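Local coordinates for putative uncharacterized protein (Chaetomium thermophilum, PDB 5IJP), which binds inositol hexakisphosphate through its SPX domain and is probably the Vtc4 subunit of a polyphosphate-making complex that senses cellular phosphate status, at residues V86-V91 / S182-L187; V136-F141 / T162-K167. One frame throughout, in Å; residues are numbered along the deposited sequence.

Contact 1. Residues V86-V91 / S182-L187; sequences VSEREV and SKLYDL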
loop_
_atom_site.group_PDB
_atom_site.type_symbol
_atom_site.label_atom_id
_atom_site.label_comp_id
_atom_site.label_asym_id
_atom_site.label_seq_id
_atom_site.Cartn_x
_atom_site.Cartn_y
_atom_site.Cartn_z
ATOM N N VAL A 86 15.936 0.331 16.457
ATOM C CA VAL A 86 17.319 -0.130 16.643
ATOM C C VAL A 86 18.328 0.942 16.206
ATOM O O VAL A 86 19.380 1.067 16.832
ATOM C CB VAL A 86 17.636 -1.526 16.033
ATOM C CG1 VAL A 86 16.897 -2.636 16.776
ATOM C CG2 VAL A 86 17.349 -1.586 14.532
ATOM N N SER A 87 17.999 1.723 15.156
ATOM C CA SER A 87 18.853 2.799 14.645
ATOM C C SER A 87 18.832 4.021 15.563
ATOM O O SER A 87 19.856 4.690 15.695
ATOM C CB SER A 87 18.447 3.190 13.228
ATOM O OG SER A 87 18.605 2.102 12.333
ATOM N N GLU A 88 17.670 4.303 16.201
ATOM C CA GLU A 88 17.466 5.419 17.133
ATOM C C GLU A 88 18.367 5.256 18.358
ATOM O O GLU A 88 18.948 6.242 18.812
ATOM C CB GLU A 88 15.989 5.517 17.555
ATOM C CG GLU A 88 15.584 6.884 18.082
ATOM C CD GLU A 88 14.122 7.048 18.456
ATOM O OE1 GLU A 88 13.251 6.506 17.738
ATOM O OE2 GLU A 88 13.847 7.759 19.449
ATOM N N ARG A 89 18.498 4.010 18.869
ATOM C CA ARG A 89 19.355 3.655 20.002
ATOM C C ARG A 89 20.826 3.854 19.607
ATOM O O ARG A 89 21.590 4.421 20.389
ATOM C CB ARG A 89 19.090 2.200 20.444
ATOM C CG ARG A 89 19.869 1.765 21.684
ATOM C CD ARG A 89 19.685 0.289 21.980
ATOM N NE ARG A 89 20.786 -0.247 22.785
ATOM C CZ ARG A 89 20.806 -0.279 24.114
ATOM N NH1 ARG A 89 19.785 0.202 24.813
ATOM N NH2 ARG A 89 21.851 -0.786 24.755
ATOM N N GLU A 90 21.199 3.417 18.383
ATOM C CA GLU A 90 22.547 3.533 17.813
ATOM C C GLU A 90 22.995 4.990 17.677
ATOM O O GLU A 90 24.164 5.282 17.915
ATOM C CB GLU A 90 22.633 2.820 16.454
ATOM C CG GLU A 90 22.726 1.306 16.548
ATOM C CD GLU A 90 22.797 0.589 15.213
ATOM O OE1 GLU A 90 21.850 0.727 14.406
ATOM O OE2 GLU A 90 23.790 -0.140 14.987
ATOM N N VAL A 91 22.067 5.896 17.301
ATOM C CA VAL A 91 22.336 7.333 17.159
ATOM C C VAL A 91 22.459 7.962 18.559
ATOM O O VAL A 91 23.362 8.771 18.782
ATOM C CB VAL A 91 21.284 8.049 16.254
ATOM C CG1 VAL A 91 21.472 9.566 16.250
ATOM C CG2 VAL A 91 21.330 7.513 14.826
ATOM N N SER A 182 13.233 11.133 10.169
ATOM C CA SER A 182 13.594 12.350 9.439
ATOM C C SER A 182 14.494 13.242 10.299
ATOM O O SER A 182 15.440 13.835 9.779
ATOM C CB SER A 182 12.343 13.112 9.016
ATOM O OG SER A 182 11.542 12.340 8.137
ATOM N N LYS A 183 14.211 13.306 11.617
ATOM C CA LYS A 183 14.974 14.081 12.599
ATOM C C LYS A 183 16.337 13.435 12.873
ATOM O O LYS A 183 17.324 14.155 13.043
ATOM C CB LYS A 183 14.181 14.240 13.908
ATOM C CG LYS A 183 12.971 15.159 13.791
ATOM C CD LYS A 183 12.097 15.097 15.033
ATOM C CE LYS A 183 10.826 15.890 14.862
ATOM N NZ LYS A 183 9.917 15.732 16.027
ATOM N N LEU A 184 16.386 12.084 12.914
ATOM C CA LEU A 184 17.606 11.300 13.148
ATOM C C LEU A 184 18.603 11.451 11.997
ATOM O O LEU A 184 19.807 11.523 12.242
ATOM C CB LEU A 184 17.281 9.810 13.370
ATOM C CG LEU A 184 16.623 9.426 14.697
ATOM C CD1 LEU A 184 15.764 8.189 14.534
ATOM C CD2 LEU A 184 17.652 9.218 15.797
ATOM N N TYR A 185 18.095 11.501 10.747
ATOM C CA TYR A 185 18.897 11.655 9.531
ATOM C C TYR A 185 19.506 13.056 9.428
ATOM O O TYR A 185 20.644 13.187 8.973
ATOM C CB TYR A 185 18.066 11.311 8.281
ATOM C CG TYR A 185 18.844 11.364 6.982
ATOM C CD1 TYR A 185 19.721 10.341 6.629
ATOM C CD2 TYR A 185 18.682 12.421 6.092
ATOM C CE1 TYR A 185 20.441 10.387 5.436
ATOM C CE2 TYR A 185 19.393 12.475 4.894
ATOM C CZ TYR A 185 20.269 11.453 4.569
ATOM O OH TYR A 185 20.971 11.499 3.387
ATOM N N ASP A 186 18.755 14.095 9.847
ATOM C CA ASP A 186 19.215 15.487 9.835
ATOM C C ASP A 186 20.280 15.729 10.908
ATOM O O ASP A 186 21.146 16.584 10.723
ATOM C CB ASP A 186 18.036 16.461 10.017
ATOM C CG ASP A 186 17.012 16.470 8.893
ATOM O OD1 ASP A 186 17.383 16.143 7.741
ATOM O OD2 ASP A 186 15.847 16.838 9.156
ATOM N N LEU A 187 20.218 14.966 12.019
ATOM C CA LEU A 187 21.155 15.046 13.141
ATOM C C LEU A 187 22.528 14.458 12.780
ATOM O O LEU A 187 23.547 15.049 13.140
ATOM C CB LEU A 187 20.563 14.344 14.380
ATOM C CG LEU A 187 21.271 14.580 15.720
ATOM C CD1 LEU A 187 20.784 15.861 16.390
ATOM C CD2 LEU A 187 21.055 13.409 16.656
#

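Contact 2. Residues V136-F141 / T162-K167; sequences VNYTGF and TRLKAK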
loop_
_atom_site.group_PDB
_atom_site.type_symbol
_atom_site.label_atom_id
_atom_site.label_comp_id
_atom_site.label_asym_id
_atom_site.label_seq_id
_atom_site.Cartn_x
_atom_site.Cartn_y
_atom_site.Cartn_z
ATOM N N VAL A 136 -0.056 3.086 -5.197
ATOM C CA VAL A 136 -0.449 2.318 -6.384
ATOM C C VAL A 136 -1.620 1.346 -6.078
ATOM O O VAL A 136 -2.486 1.164 -6.935
ATOM C CB VAL A 136 0.768 1.632 -7.082
ATOM C CG1 VAL A 136 1.305 0.435 -6.297
ATOM C CG2 VAL A 136 0.451 1.248 -8.527
ATOM N N ASN A 137 -1.672 0.780 -4.858
ATOM C CA ASN A 137 -2.743 -0.133 -4.467
ATOM C C ASN A 137 -4.037 0.602 -4.118
ATOM O O ASN A 137 -5.101 0.149 -4.536
ATOM C CB ASN A 137 -2.300 -1.089 -3.364
ATOM C CG ASN A 137 -1.411 -2.207 -3.862
ATOM O OD1 ASN A 137 -1.829 -3.357 -3.982
ATOM N ND2 ASN A 137 -0.167 -1.900 -4.183
ATOM N N TYR A 138 -3.952 1.754 -3.404
ATOM C CA TYR A 138 -5.113 2.588 -3.050
ATOM C C TYR A 138 -5.813 3.071 -4.324
ATOM O O TYR A 138 -7.042 3.047 -4.383
ATOM C CB TYR A 138 -4.700 3.780 -2.159
ATOM C CG TYR A 138 -5.837 4.688 -1.733
ATOM C CD1 TYR A 138 -6.088 5.884 -2.399
ATOM C CD2 TYR A 138 -6.632 4.374 -0.635
ATOM C CE1 TYR A 138 -7.124 6.728 -2.006
ATOM C CE2 TYR A 138 -7.672 5.213 -0.230
ATOM C CZ TYR A 138 -7.913 6.391 -0.918
ATOM O OH TYR A 138 -8.932 7.223 -0.526
ATOM N N THR A 139 -5.023 3.471 -5.345
ATOM C CA THR A 139 -5.500 3.913 -6.659
ATOM C C THR A 139 -6.148 2.724 -7.394
ATOM O O THR A 139 -7.174 2.902 -8.051
ATOM C CB THR A 139 -4.345 4.558 -7.456
ATOM O OG1 THR A 139 -3.685 5.525 -6.635
ATOM C CG2 THR A 139 -4.812 5.223 -8.748
ATOM N N GLY A 140 -5.552 1.536 -7.239
ATOM C CA GLY A 140 -6.014 0.282 -7.827
ATOM C C GLY A 140 -7.415 -0.108 -7.412
ATOM O O GLY A 140 -8.244 -0.426 -8.269
ATOM N N PHE A 141 -7.693 -0.067 -6.093
ATOM C CA PHE A 141 -9.015 -0.375 -5.545
ATOM C C PHE A 141 -10.015 0.728 -5.886
ATOM O O PHE A 141 -11.143 0.420 -6.264
ATOM C CB PHE A 141 -8.958 -0.621 -4.029
ATOM C CG PHE A 141 -8.268 -1.902 -3.624
ATOM C CD1 PHE A 141 -8.926 -3.124 -3.707
ATOM C CD2 PHE A 141 -6.972 -1.883 -3.127
ATOM C CE1 PHE A 141 -8.287 -4.306 -3.326
ATOM C CE2 PHE A 141 -6.331 -3.066 -2.751
ATOM C CZ PHE A 141 -6.993 -4.269 -2.852
ATOM N N THR A 162 -14.853 4.311 2.904
ATOM C CA THR A 162 -14.446 4.409 4.306
ATOM C C THR A 162 -13.602 3.191 4.720
ATOM O O THR A 162 -12.800 3.305 5.648
ATOM C CB THR A 162 -15.646 4.695 5.236
ATOM O OG1 THR A 162 -15.167 4.952 6.556
ATOM C CG2 THR A 162 -16.681 3.565 5.261
ATOM N N ARG A 163 -13.775 2.041 4.024
ATOM C CA ARG A 163 -13.017 0.806 4.263
ATOM C C ARG A 163 -11.552 0.996 3.856
ATOM O O ARG A 163 -10.657 0.493 4.539
ATOM C CB ARG A 163 -13.638 -0.381 3.506
ATOM C CG ARG A 163 -14.738 -1.100 4.282
ATOM C CD ARG A 163 -14.238 -2.361 4.961
ATOM N NE ARG A 163 -15.231 -2.909 5.887
ATOM C CZ ARG A 163 -15.269 -2.649 7.191
ATOM N NH1 ARG A 163 -14.367 -1.844 7.743
ATOM N NH2 ARG A 163 -16.208 -3.190 7.955
ATOM N N LEU A 164 -11.316 1.737 2.754
ATOM C CA LEU A 164 -9.982 2.059 2.245
ATOM C C LEU A 164 -9.348 3.194 3.053
ATOM O O LEU A 164 -8.126 3.216 3.219
ATOM C CB LEU A 164 -10.041 2.427 0.754
ATOM C CG LEU A 164 -10.104 1.256 -0.230
ATOM C CD1 LEU A 164 -10.792 1.663 -1.515
ATOM C CD2 LEU A 164 -8.715 0.706 -0.526
ATOM N N LYS A 165 -10.181 4.127 3.559
ATOM C CA LYS A 165 -9.752 5.268 4.372
ATOM C C LYS A 165 -9.558 4.890 5.852
ATOM O O LYS A 165 -9.028 5.699 6.619
ATOM C CB LYS A 165 -10.737 6.441 4.228
ATOM N N ALA A 166 -9.979 3.663 6.244
ATOM C CA ALA A 166 -9.851 3.137 7.607
ATOM C C ALA A 166 -8.379 2.968 7.978
ATOM O O ALA A 166 -7.606 2.397 7.203
ATOM C CB ALA A 166 -10.581 1.807 7.731
ATOM N N LYS A 167 -7.989 3.501 9.147
ATOM C CA LYS A 167 -6.613 3.457 9.630
ATOM C C LYS A 167 -6.339 2.241 10.525
ATOM O O LYS A 167 -7.083 2.017 11.484
ATOM C CB LYS A 167 -6.246 4.765 10.351
#

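Contact 1. Residues V86-V91 / S182-L187
In the helical bundle of this SPX domain, the C-terminal helix 171-190 lies against the far part of the long helix 52-97, and Leu184 reaches across to Glu88 and Val91. The two segments run in the same general direction, their axes inclined by 33° and 10.9 Å apart at closest approach, so the junction depends on side chains spanning a fairly wide gap.

Leu184 points toward the other helix and uses its two methyls differently. CD1 rests on the aliphatic part of Glu88 alone, 3.8 Å from Glu88 CG, the two side chains crossing at about a right angle. CD2 meets Val91, lying 3.8 Å from Val91 CB and almost as near to Val91 CG1, and it also touches Glu88 CG. Val91 CG1 is shared with the next turn of the C-terminal helix, where Leu187 CD2 approaches to 3.9 Å. With CG1 opposite its own backbone N (chi1 173°), Val91 brings this methyl against CD2 of both leucines.

Glu88 is two-sided: its CB and CG form an apolar surface for Leu184, while the extended chain carries the carboxylate onward to a salt bridge between Glu88 OE1 and Arg180 NE, one turn before Leu184. Replacing Leu184 with an alanine would probably open a gap between the helices, leaving Val91 CB and the Glu88 methylene without their partner. Beside this contact, Ser87 touches Ile123 and Tyr185 touches Ser121 and Ile124, all on helix 110-151, so both segments also lean on a third helix. The arrangement belongs to the SPX fold, an elongated helical bundle in which here the C-terminal helix 171-190 packs on the long helix 52-97.

Contact 2. Residues V136-F141 / T162-K167
Leu164, in segment 162-167, projects toward Tyr138 and Phe141, one turn apart on helix 110-151, and touches each with a different part of its side chain. Its CB meets the tyrosine: Leu164 CB lies 3.8 Å from Tyr138 CE2, in an oblique approach to the ring. The methyls at the other end go to the phenylalanine. Leu164 CD2 is 3.8 Å from Phe141 CB, and Leu164 CD1 is 3.9 Å from that same carbon, so the fork of the leucine closes on the root of the Phe141 side chain. The ring itself is met more loosely, CD2 of Leu164 standing 4.1 Å from CD2 of Phe141.

The torsions explain this division. Tyr138 has CG opposite its backbone N (chi1 -179°), which swings the ring over to Leu164 although its CB does not point there. Phe141 starts toward Leu164, but CG lies opposite its own carbonyl carbon (chi1 -70°) and the ring is carried away, leaving CB as the nearest part. Apolar carbons make the contact, with no polar bond between the segments; the tyrosine is exposed and Phe141 buried.

On helix 52-97, Leu66 touches both Phe141 and Leu164, and Val69 packs on Phe141. Ile20 adds a further contact to the phenylalanine, whose side chain is about 12 Å from the bound inositol hexakisphosphate, a site near this contact but not part of it. This is plain apolar packing within the SPX-domain bundle, setting the short helix 157-165 against the two long helices 52-97 and 110-151.

Contacts 1 and 2 sit well apart along the elongated bundle, their centres 31 Å from each other and their nearest atoms about 19 Å apart. Along the chain the order is 86-91, 136-141, 162-167 and 182-187, so contact 2 falls wholly between the two halves of contact 1. Helices 52-97 and 110-151 are consecutive, as are 157-165 and 171-190; each contact joins one long helix to one of the later pair. Contact 2 lies nearer the centre of the chain, on the side of the bound inositol hexakisphosphate, whereas contact 1 fastens the C-terminal helix toward the far end. Together they pack the last two helices against the long ones.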